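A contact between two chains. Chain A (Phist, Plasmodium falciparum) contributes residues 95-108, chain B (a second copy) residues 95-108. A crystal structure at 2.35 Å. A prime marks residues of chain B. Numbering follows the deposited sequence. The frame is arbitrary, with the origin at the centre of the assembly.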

# COMPACT_ATOMS: atom_id res chain seq x y z
N ALA A 95 -0.76 1.46 6.63
CA ALA A 95 0.66 1.82 6.82
C ALA A 95 1.39 1.96 5.48
O ALA A 95 2.25 2.84 5.35
N LEU A 96 1.04 1.12 4.48
CA LEU A 96 1.66 1.20 3.14
C LEU A 96 1.20 2.45 2.44
O LEU A 96 2.02 3.15 1.85
N LYS A 97 -0.10 2.78 2.57
CA LYS A 97 -0.70 3.99 2.00
C LYS A 97 -0.02 5.24 2.63
O LYS A 97 0.26 6.19 1.91
N GLN A 98 0.28 5.23 3.95
CA GLN A 98 0.94 6.32 4.67
C GLN A 98 2.39 6.47 4.16
O GLN A 98 2.83 7.58 3.92
N GLU A 99 3.11 5.36 3.99
CA GLU A 99 4.47 5.42 3.48
C GLU A 99 4.49 5.98 2.06
O GLU A 99 5.36 6.80 1.77
N LYS A 100 3.53 5.55 1.19
CA LYS A 100 3.36 6.00 -0.19
C LYS A 100 3.17 7.52 -0.24
O LYS A 100 3.84 8.19 -1.01
N PHE A 101 2.29 8.07 0.62
CA PHE A 101 2.06 9.52 0.71
C PHE A 101 3.35 10.25 1.14
O PHE A 101 3.66 11.30 0.58
N LEU A 102 4.07 9.71 2.14
CA LEU A 102 5.28 10.34 2.67
C LEU A 102 6.45 10.23 1.69
O LEU A 102 7.32 11.12 1.68
N LEU A 103 6.47 9.18 0.82
CA LEU A 103 7.50 9.06 -0.21
C LEU A 103 7.24 10.10 -1.30
O LEU A 103 8.18 10.74 -1.78
N GLU A 104 5.96 10.30 -1.64
CA GLU A 104 5.49 11.28 -2.60
C GLU A 104 5.73 12.67 -2.05
O GLU A 104 6.18 13.53 -2.80
N TYR A 105 5.46 12.89 -0.75
CA TYR A 105 5.71 14.18 -0.09
C TYR A 105 7.19 14.55 -0.22
O TYR A 105 7.49 15.66 -0.63
N ALA A 106 8.09 13.62 0.14
CA ALA A 106 9.54 13.82 0.07
C ALA A 106 10.01 14.04 -1.37
O ALA A 106 10.84 14.90 -1.60
N PHE A 107 9.45 13.30 -2.34
CA PHE A 107 9.84 13.45 -3.73
C PHE A 107 9.54 14.86 -4.24
O PHE A 107 10.44 15.51 -4.77
N LEU A 108 8.31 15.35 -4.05
CA LEU A 108 7.87 16.67 -4.50
C LEU A 108 8.53 17.80 -3.75
O LEU A 108 8.73 18.86 -4.33
N ALA B 95 2.89 -3.07 -5.56
CA ALA B 95 2.72 -1.79 -6.27
C ALA B 95 3.44 -0.65 -5.55
O ALA B 95 4.02 0.18 -6.23
N LEU B 96 3.47 -0.65 -4.18
CA LEU B 96 4.15 0.38 -3.39
C LEU B 96 5.63 0.26 -3.59
O LEU B 96 6.29 1.28 -3.79
N LYS B 97 6.14 -0.97 -3.57
CA LYS B 97 7.56 -1.25 -3.75
C LYS B 97 8.04 -0.73 -5.16
O LYS B 97 9.13 -0.13 -5.28
N GLN B 98 7.21 -0.95 -6.20
CA GLN B 98 7.48 -0.52 -7.57
C GLN B 98 7.47 1.03 -7.64
O GLN B 98 8.37 1.61 -8.23
N GLU B 99 6.46 1.66 -7.03
CA GLU B 99 6.36 3.11 -7.01
C GLU B 99 7.55 3.73 -6.27
O GLU B 99 8.08 4.72 -6.75
N LYS B 100 7.99 3.13 -5.16
CA LYS B 100 9.14 3.56 -4.36
C LYS B 100 10.41 3.59 -5.22
O LYS B 100 11.11 4.61 -5.22
N PHE B 101 10.67 2.51 -5.96
CA PHE B 101 11.82 2.45 -6.86
C PHE B 101 11.74 3.56 -7.96
O PHE B 101 12.75 4.20 -8.28
N LEU B 102 10.54 3.74 -8.56
CA LEU B 102 10.32 4.69 -9.64
C LEU B 102 10.37 6.13 -9.13
O LEU B 102 10.79 7.00 -9.88
N LEU B 103 9.99 6.39 -7.86
CA LEU B 103 10.08 7.72 -7.28
C LEU B 103 11.54 8.06 -7.06
O LEU B 103 11.95 9.18 -7.32
N GLU B 104 12.34 7.06 -6.60
CA GLU B 104 13.78 7.20 -6.37
C GLU B 104 14.48 7.40 -7.69
O GLU B 104 15.35 8.26 -7.79
N TYR B 105 14.08 6.63 -8.72
CA TYR B 105 14.65 6.75 -10.06
C TYR B 105 14.44 8.17 -10.60
O TYR B 105 15.39 8.80 -11.08
N ALA B 106 13.19 8.67 -10.53
CA ALA B 106 12.80 9.99 -11.00
C ALA B 106 13.49 11.08 -10.20
O ALA B 106 13.93 12.05 -10.80
N PHE B 107 13.65 10.90 -8.88
CA PHE B 107 14.30 11.90 -8.04
C PHE B 107 15.76 12.12 -8.46
O PHE B 107 16.16 13.26 -8.69
N LEU B 108 16.52 11.03 -8.59
CA LEU B 108 17.93 11.08 -8.97
C LEU B 108 18.14 11.53 -10.41
O LEU B 108 19.14 12.17 -10.69

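The two helices run side by side and nearly parallel, their axes 10.4 Å apart at closest approach, but identical residues are not used identically. Leu96′ covers the most surface. Its CB points toward chain A, and with chi1 t and chi2 p the side chain enters a hole formed by Leu96, Glu99, Lys100 and Leu103. A branched, flexible aliphatic residue suits such a knob: CD2 of Leu96′ lies 3.5 Å from CD2 of Leu96, while CD1 of Leu96′ lies 3.8 Å from CB of Lys100 and 4.1 Å from CD1 of Leu103. Leu96 itself adopts m,t.

Phe107 is the large counterpart on chain A. Its CB points sideways, yet chi1 near 173° (t) carries the flat ring across. There CG of Phe107 packs 3.8 Å from CD2 of Leu103′, and CE2 of Phe107 lies 3.6 Å from CB of the small Ala106′. The ring edge meets the backbone, CE2 of Phe107 lying 3.3 Å from N of Phe107′.

Between these two, Leu103′ (m,t) sets its CD1 3.9 Å from CB of Leu103, apolar leucines suiting the space between helices. Alongside, Lys100, its CB sideways, is long enough to reach Glu99′ in a salt bridge, NZ to OE1 3.3 Å, a weak hydrogen bond. OE2 of Glu99′ lies 2.6 Å from OE2 of Glu104, so one acid is probably protonated.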

# COMPACT_ATOMS: atom_id res chain seq x y z
CB ALA A 95 1.36 0.82 7.71
CB LEU A 96 1.39 -0.06 2.27
CG LEU A 96 2.00 -1.38 2.84
CD1 LEU A 96 1.86 -2.54 1.89
CD2 LEU A 96 3.43 -1.21 3.36
CB LYS A 97 -2.23 3.96 2.18
CG LYS A 97 -2.98 5.27 1.94
CD LYS A 97 -4.34 5.29 2.65
CE LYS A 97 -5.03 6.64 2.62
NZ LYS A 97 -6.01 6.79 3.74
CB GLN A 98 0.89 6.08 6.18
CG GLN A 98 1.67 7.07 7.04
CD GLN A 98 1.03 8.43 7.13
OE1 GLN A 98 1.59 9.40 6.69
NE2 GLN A 98 -0.13 8.55 7.71
CB GLU A 99 5.12 4.03 3.53
CG GLU A 99 6.62 4.10 3.30
CD GLU A 99 7.28 2.80 2.88
OE1 GLU A 99 6.75 1.72 3.23
OE2 GLU A 99 8.34 2.87 2.22
CB LYS A 100 2.18 5.28 -0.86
CG LYS A 100 1.82 5.81 -2.26
CD LYS A 100 0.62 5.05 -2.85
CE LYS A 100 -0.08 5.83 -3.94
NZ LYS A 100 -0.48 4.96 -5.07
CB PHE A 101 0.92 9.84 1.68
CG PHE A 101 0.90 11.25 2.21
CD1 PHE A 101 0.38 12.29 1.44
CD2 PHE A 101 1.39 11.55 3.47
CE1 PHE A 101 0.36 13.60 1.93
CE2 PHE A 101 1.38 12.87 3.96
CZ PHE A 101 0.87 13.88 3.18
CB LEU A 102 5.66 9.77 4.05
CG LEU A 102 4.66 10.08 5.18
CD1 LEU A 102 4.95 9.22 6.43
CD2 LEU A 102 4.60 11.56 5.51
CB LEU A 103 7.51 7.65 -0.80
CG LEU A 103 8.20 6.53 0.01
CD1 LEU A 103 7.75 5.19 -0.50
CD2 LEU A 103 9.71 6.60 -0.11
CB GLU A 104 4.02 11.10 -2.96
CG GLU A 104 3.73 9.95 -3.91
CD GLU A 104 2.27 9.53 -4.06
OE1 GLU A 104 1.37 10.34 -3.73
OE2 GLU A 104 2.04 8.41 -4.56
CB TYR A 105 5.30 14.16 1.39
CG TYR A 105 5.61 15.46 2.11
CD1 TYR A 105 4.72 16.54 2.06
CD2 TYR A 105 6.82 15.64 2.79
CE1 TYR A 105 5.03 17.75 2.68
CE2 TYR A 105 7.14 16.86 3.38
CZ TYR A 105 6.23 17.90 3.35
OH TYR A 105 6.54 19.09 3.97
CB ALA A 106 10.27 12.65 0.70
CB PHE A 107 9.19 12.38 -4.64
CG PHE A 107 9.45 12.61 -6.13
CD1 PHE A 107 8.58 13.39 -6.89
CD2 PHE A 107 10.60 12.12 -6.74
CE1 PHE A 107 8.85 13.65 -8.24
CE2 PHE A 107 10.86 12.38 -8.09
CZ PHE A 107 9.99 13.15 -8.84
CB LEU A 108 6.35 16.83 -4.38
CG LEU A 108 5.46 15.76 -5.03
CD1 LEU A 108 4.00 15.99 -4.68
CD2 LEU A 108 5.65 15.68 -6.55
CB ALA B 95 1.25 -1.45 -6.43
CB LEU B 96 3.81 0.33 -1.87
CG LEU B 96 4.85 1.01 -0.90
CD1 LEU B 96 4.73 2.52 -0.93
CD2 LEU B 96 4.68 0.55 0.55
CB LYS B 97 7.79 -2.77 -3.54
CG LYS B 97 9.13 -3.35 -4.01
CD LYS B 97 9.04 -4.86 -4.18
CE LYS B 97 10.21 -5.44 -4.94
NZ LYS B 97 10.01 -6.87 -5.27
CB GLN B 98 6.43 -1.13 -8.53
CG GLN B 98 6.55 -0.65 -9.99
CD GLN B 98 7.78 -1.14 -10.72
OE1 GLN B 98 8.66 -0.37 -11.12
NE2 GLN B 98 7.85 -2.44 -10.96
CB GLU B 99 5.06 3.55 -6.39
CG GLU B 99 4.76 5.01 -6.71
CD GLU B 99 3.72 5.66 -5.84
OE1 GLU B 99 2.83 4.95 -5.33
OE2 GLU B 99 3.77 6.90 -5.71
CB LYS B 100 9.33 2.64 -3.12
CG LYS B 100 10.58 2.96 -2.30
CD LYS B 100 10.69 2.12 -1.05
CE LYS B 100 11.99 2.45 -0.34
NZ LYS B 100 12.48 1.33 0.50
CB PHE B 101 11.92 1.06 -7.51
CG PHE B 101 12.75 1.01 -8.78
CD1 PHE B 101 14.14 1.00 -8.72
CD2 PHE B 101 12.14 0.98 -10.03
CE1 PHE B 101 14.91 0.97 -9.90
CE2 PHE B 101 12.90 0.95 -11.20
CZ PHE B 101 14.28 0.96 -11.13
CB LEU B 102 9.02 4.41 -10.38
CG LEU B 102 8.99 3.10 -11.19
CD1 LEU B 102 7.59 2.79 -11.66
CD2 LEU B 102 9.99 3.11 -12.36
CB LEU B 103 9.32 7.82 -5.97
CG LEU B 103 7.82 8.00 -6.01
CD1 LEU B 103 7.21 7.62 -4.67
CD2 LEU B 103 7.43 9.44 -6.38
CB GLU B 104 14.35 5.96 -5.63
CG GLU B 104 14.03 5.94 -4.14
CD GLU B 104 14.28 4.63 -3.39
OE1 GLU B 104 15.02 3.76 -3.89
OE2 GLU B 104 13.73 4.50 -2.27
CB TYR B 105 14.01 5.71 -11.04
CG TYR B 105 14.55 5.86 -12.45
CD1 TYR B 105 15.74 5.25 -12.83
CD2 TYR B 105 13.91 6.67 -13.39
CE1 TYR B 105 16.27 5.41 -14.11
CE2 TYR B 105 14.43 6.85 -14.67
CZ TYR B 105 15.60 6.20 -15.03
OH TYR B 105 16.13 6.33 -16.29
CB ALA B 106 11.29 10.17 -10.95
CB PHE B 107 14.19 11.57 -6.56
CG PHE B 107 14.87 12.57 -5.67
CD1 PHE B 107 14.37 13.87 -5.55
CD2 PHE B 107 15.98 12.21 -4.92
CE1 PHE B 107 15.00 14.80 -4.74
CE2 PHE B 107 16.60 13.14 -4.09
CZ PHE B 107 16.12 14.44 -4.03
CB LEU B 108 18.59 9.71 -8.76
CG LEU B 108 18.46 9.07 -7.38
CD1 LEU B 108 19.05 7.67 -7.38
CD2 LEU B 108 19.09 9.94 -6.27